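Local coordinates for protein CG8862 (Drosophila melanogaster, PDB 3ISM) that probably cleaves DNA and RNA as a magnesium-dependent mitochondrial endonuclease (endonuclease G) and is inhibited by the protein EndoGI, at residues B[55-59]-B[60-64]; B[217-220]-B[221-225]. One frame throughout, in Å; residues are numbered along the deposited sequence. Where two conformers were deposited one is given.

Contact 1 of 2, residues B[55-59]-B[60-64]; sequences EHLTA and ESVAK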
# COMPACT_ATOMS: atom_id res chain seq x y z
N GLU B 55 14.83 -1.08 -16.58
CA GLU B 55 15.29 -1.44 -17.93
C GLU B 55 16.46 -0.56 -18.31
O GLU B 55 16.54 0.59 -17.90
CB GLU B 55 14.17 -1.25 -18.95
CG GLU B 55 12.91 -2.15 -18.75
CD GLU B 55 11.73 -1.70 -19.63
OE1 GLU B 55 11.27 -0.55 -19.48
OE2 GLU B 55 11.26 -2.49 -20.48
N HIS B 56 17.38 -1.13 -19.08
CA HIS B 56 18.46 -0.38 -19.67
C HIS B 56 18.37 -0.62 -21.17
O HIS B 56 18.63 -1.72 -21.65
CB HIS B 56 19.82 -0.81 -19.10
CG HIS B 56 20.98 -0.49 -20.00
ND1 HIS B 56 21.93 -1.42 -20.36
CD2 HIS B 56 21.33 0.66 -20.64
CE1 HIS B 56 22.81 -0.86 -21.17
NE2 HIS B 56 22.47 0.40 -21.36
N LEU B 57 17.99 0.43 -21.91
CA LEU B 57 17.74 0.34 -23.34
C LEU B 57 18.88 0.94 -24.15
O LEU B 57 19.47 1.98 -23.77
CB LEU B 57 16.43 1.04 -23.72
CG LEU B 57 15.20 0.91 -22.81
CD1 LEU B 57 14.02 1.68 -23.44
CD2 LEU B 57 14.81 -0.55 -22.53
N THR B 58 19.20 0.27 -25.25
CA THR B 58 20.06 0.80 -26.28
C THR B 58 19.29 0.77 -27.61
O THR B 58 18.21 0.16 -27.70
CB THR B 58 21.35 -0.03 -26.41
OG1 THR B 58 21.01 -1.39 -26.68
CG2 THR B 58 22.19 0.04 -25.13
N ALA B 59 19.84 1.43 -28.62
CA ALA B 59 19.29 1.39 -29.97
C ALA B 59 19.21 -0.07 -30.45
O ALA B 59 18.24 -0.45 -31.12
CB ALA B 59 20.16 2.22 -30.95
N GLU B 60 20.22 -0.86 -30.12
CA GLU B 60 20.23 -2.25 -30.54
C GLU B 60 19.10 -3.05 -29.90
O GLU B 60 18.45 -3.86 -30.58
CB GLU B 60 21.56 -2.93 -30.24
CG GLU B 60 21.61 -4.34 -30.81
CD GLU B 60 22.95 -5.03 -30.68
OE1 GLU B 60 23.72 -4.73 -29.73
OE2 GLU B 60 23.23 -5.89 -31.53
N SER B 61 18.84 -2.83 -28.62
CA SER B 61 17.90 -3.66 -27.89
C SER B 61 16.41 -3.30 -28.12
O SER B 61 15.53 -4.05 -27.71
CB SER B 61 18.26 -3.71 -26.40
OG SER B 61 17.85 -2.54 -25.71
N VAL B 62 16.15 -2.16 -28.75
CA VAL B 62 14.78 -1.73 -29.03
C VAL B 62 14.52 -1.77 -30.54
O VAL B 62 13.42 -1.46 -31.00
CB VAL B 62 14.50 -0.29 -28.51
CG1 VAL B 62 14.80 -0.18 -27.00
CG2 VAL B 62 15.28 0.76 -29.35
N ALA B 63 15.55 -2.16 -31.29
CA ALA B 63 15.44 -2.24 -32.74
C ALA B 63 14.59 -3.43 -33.16
O ALA B 63 14.70 -4.52 -32.58
CB ALA B 63 16.84 -2.33 -33.39
N LYS B 64 13.75 -3.22 -34.18
CA LYS B 64 12.92 -4.30 -34.72
C LYS B 64 13.80 -5.42 -35.26
O LYS B 64 14.70 -5.20 -36.06
CB LYS B 64 11.95 -3.79 -35.79
CG LYS B 64 10.69 -3.18 -35.18
CD LYS B 64 9.63 -2.92 -36.24
CE LYS B 64 8.51 -2.03 -35.71
NZ LYS B 64 7.57 -1.67 -36.82
O HOH W 1 20.23 -2.69 -23.83

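Contact 2 of 2, residues B[217-220]-B[221-225]; sequences NDTP and ISVFQ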
# COMPACT_ATOMS: atom_id res chain seq x y z
N ASN B 217 -6.33 11.30 -27.25
CA ASN B 217 -5.25 10.98 -28.20
C ASN B 217 -4.45 12.21 -28.67
O ASN B 217 -3.36 12.08 -29.22
CB ASN B 217 -5.81 10.26 -29.44
CG ASN B 217 -6.21 8.81 -29.16
OD1 ASN B 217 -5.86 8.23 -28.13
ND2 ASN B 217 -6.95 8.23 -30.10
N ASP B 218 -5.00 13.41 -28.49
CA ASP B 218 -4.27 14.61 -28.88
C ASP B 218 -3.43 15.21 -27.76
O ASP B 218 -2.74 16.20 -27.98
CB ASP B 218 -5.19 15.65 -29.53
CG ASP B 218 -6.33 16.09 -28.62
OD1 ASP B 218 -6.48 15.53 -27.52
OD2 ASP B 218 -7.08 17.02 -29.00
N THR B 219 -3.49 14.60 -26.57
CA THR B 219 -2.74 15.08 -25.42
C THR B 219 -1.26 14.72 -25.52
O THR B 219 -0.90 13.54 -25.54
CB THR B 219 -3.31 14.52 -24.10
OG1 THR B 219 -4.69 14.88 -23.96
CG2 THR B 219 -2.55 15.08 -22.92
N PRO B 220 -0.37 15.74 -25.59
CA PRO B 220 1.04 15.43 -25.69
C PRO B 220 1.56 14.90 -24.35
O PRO B 220 1.07 15.31 -23.29
CB PRO B 220 1.70 16.78 -26.02
CG PRO B 220 0.58 17.76 -26.17
CD PRO B 220 -0.62 17.19 -25.52
N ILE B 221 2.53 13.99 -24.39
CA ILE B 221 3.04 13.37 -23.17
C ILE B 221 3.76 14.38 -22.28
O ILE B 221 3.88 14.16 -21.08
CB ILE B 221 3.97 12.17 -23.46
CG1 ILE B 221 5.20 12.65 -24.23
CG2 ILE B 221 3.19 11.06 -24.18
CD1 ILE B 221 6.26 11.60 -24.40
N SER B 222 4.22 15.47 -22.88
CA SER B 222 4.90 16.55 -22.16
C SER B 222 4.09 17.12 -21.01
O SER B 222 4.65 17.54 -20.00
CB SER B 222 5.30 17.67 -23.14
OG SER B 222 4.16 18.35 -23.62
N VAL B 223 2.76 17.11 -21.15
CA VAL B 223 1.88 17.63 -20.10
C VAL B 223 1.91 16.76 -18.84
O VAL B 223 1.52 17.21 -17.75
CB VAL B 223 0.41 17.83 -20.58
CG1 VAL B 223 0.38 18.45 -21.97
CG2 VAL B 223 -0.37 16.52 -20.54
N PHE B 224 2.42 15.53 -18.96
CA PHE B 224 2.47 14.61 -17.84
C PHE B 224 3.80 14.61 -17.10
O PHE B 224 4.02 13.79 -16.21
CB PHE B 224 2.11 13.21 -18.32
CG PHE B 224 0.72 13.10 -18.83
CD1 PHE B 224 -0.36 13.20 -17.96
CD2 PHE B 224 0.48 12.90 -20.18
CE1 PHE B 224 -1.66 13.11 -18.43
CE2 PHE B 224 -0.81 12.79 -20.67
CZ PHE B 224 -1.89 12.90 -19.80
N GLN B 225 4.68 15.53 -17.47
CA GLN B 225 5.97 15.68 -16.81
C GLN B 225 5.80 16.23 -15.38
O GLN B 225 5.03 17.16 -15.17
CB GLN B 225 6.90 16.57 -17.64
CG GLN B 225 7.64 15.81 -18.75
CD GLN B 225 8.47 16.71 -19.67
OE1 GLN B 225 8.02 17.77 -20.10
NE2 GLN B 225 9.68 16.26 -20.00

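Contact 1 of 2, residues B[55-59]-B[60-64]
Thr58 caps the short helix that begins just beyond it: its OG1 accepts from Ser61 N at 3.2 Å, with an N-H...O angle of 149°. A first torsion of 57° sets OG1 between the backbone N and the carbonyl carbon, facing the first turn, the usual work of a threonine at an N-cap. The backbone grip is poorer, for Thr58 O receives only weak bonds, from Ser61 N at 3.2 Å and from Val62 N at 3.3 Å. Around the cap, a water donates to His56 O and is also hydrogen-bonded to Thr58 OG1 and, at 3.0 Å, to Ser61 OG, so the small hydroxyl of Ser61 helps join the strand to the turn. A valine here would probably leave Ser61 N with just its weak bond to Thr58 O, and the water without one of its partners. On the apolar side, Leu57 and Val62 cross at about a right angle, Leu57 CB to Val62 CG1 at 3.9 Å. Leu57 also touches Val144 and Val62 touches Arg145, both on helix 136-146, while Leu57 pairs through its backbone with Val154 of strand 153-161; strand 49-57 of the large sheet thus leads into helix 59-62 beside that helix.

Contact 2 of 2, residues B[217-220]-B[221-225]
The Phe224 ring meets Thr219 CG2 obliquely, with CE2 3.7 Å from the methyl, and the two side chains cross at about a right angle. Pro220 O approaches the ring at a similar slant, 4.0 Å from CD2. Val223 was deposited in two conformers; in the one described here, CG2 stands over the centre of one ring face, 3.7 Å above the plane, a CH-pi type contact that is doubtful because it depends on the conformer taken, as does the touch of Val223 CG1 on Pro220 CD. With Thr219 OG1 beside the backbone N (chi1 -58°), CG2 falls anti to that N and beside the carbonyl carbon, where it reaches the ring. The methyl of a threonine thus serves the apolar side while the hydroxyl bonds weakly to the carbonyl of Ser216.

The turn itself is fixed by Val223 N, which donates to Pro220 O at 3.3 Å with an N-H...O angle of 156°, the donor lying 51° out of the carbonyl plane. Phe224 N follows with a bond to Ile221 O at 2.9 Å. Proline suits the start, where its carbonyl is used and the absence of an N-H costs the turn nothing. Ile221 packs onto Thr139, Leu140 and His143, whereas Phe224 rests on Met210 and Pro211. Such i to i+3 bonding is that of a 3-10 turn, here linking strand 203-211 to helix 228-235 and packing against helix 136-146, which carries the magnesium ligand Glu141.

How the contacts relate
Reading from the N terminus, contact 1 comes first, where strand 49-57 of the large mixed sheet leads into helix 59-62. Contact 2 follows much later, in the connection between strand 203-211 of the same sheet and helix 228-235. Each is a local turn of continuous chain, so the two lie in series, neither nested nor crossed, with centres about 23 Å apart and nearest atoms about 13 Å apart. Their common neighbour is helix 136-146, on which both turns pack, at different residues, so two connections leaving the large sheet both rest on the helix that carries Glu141.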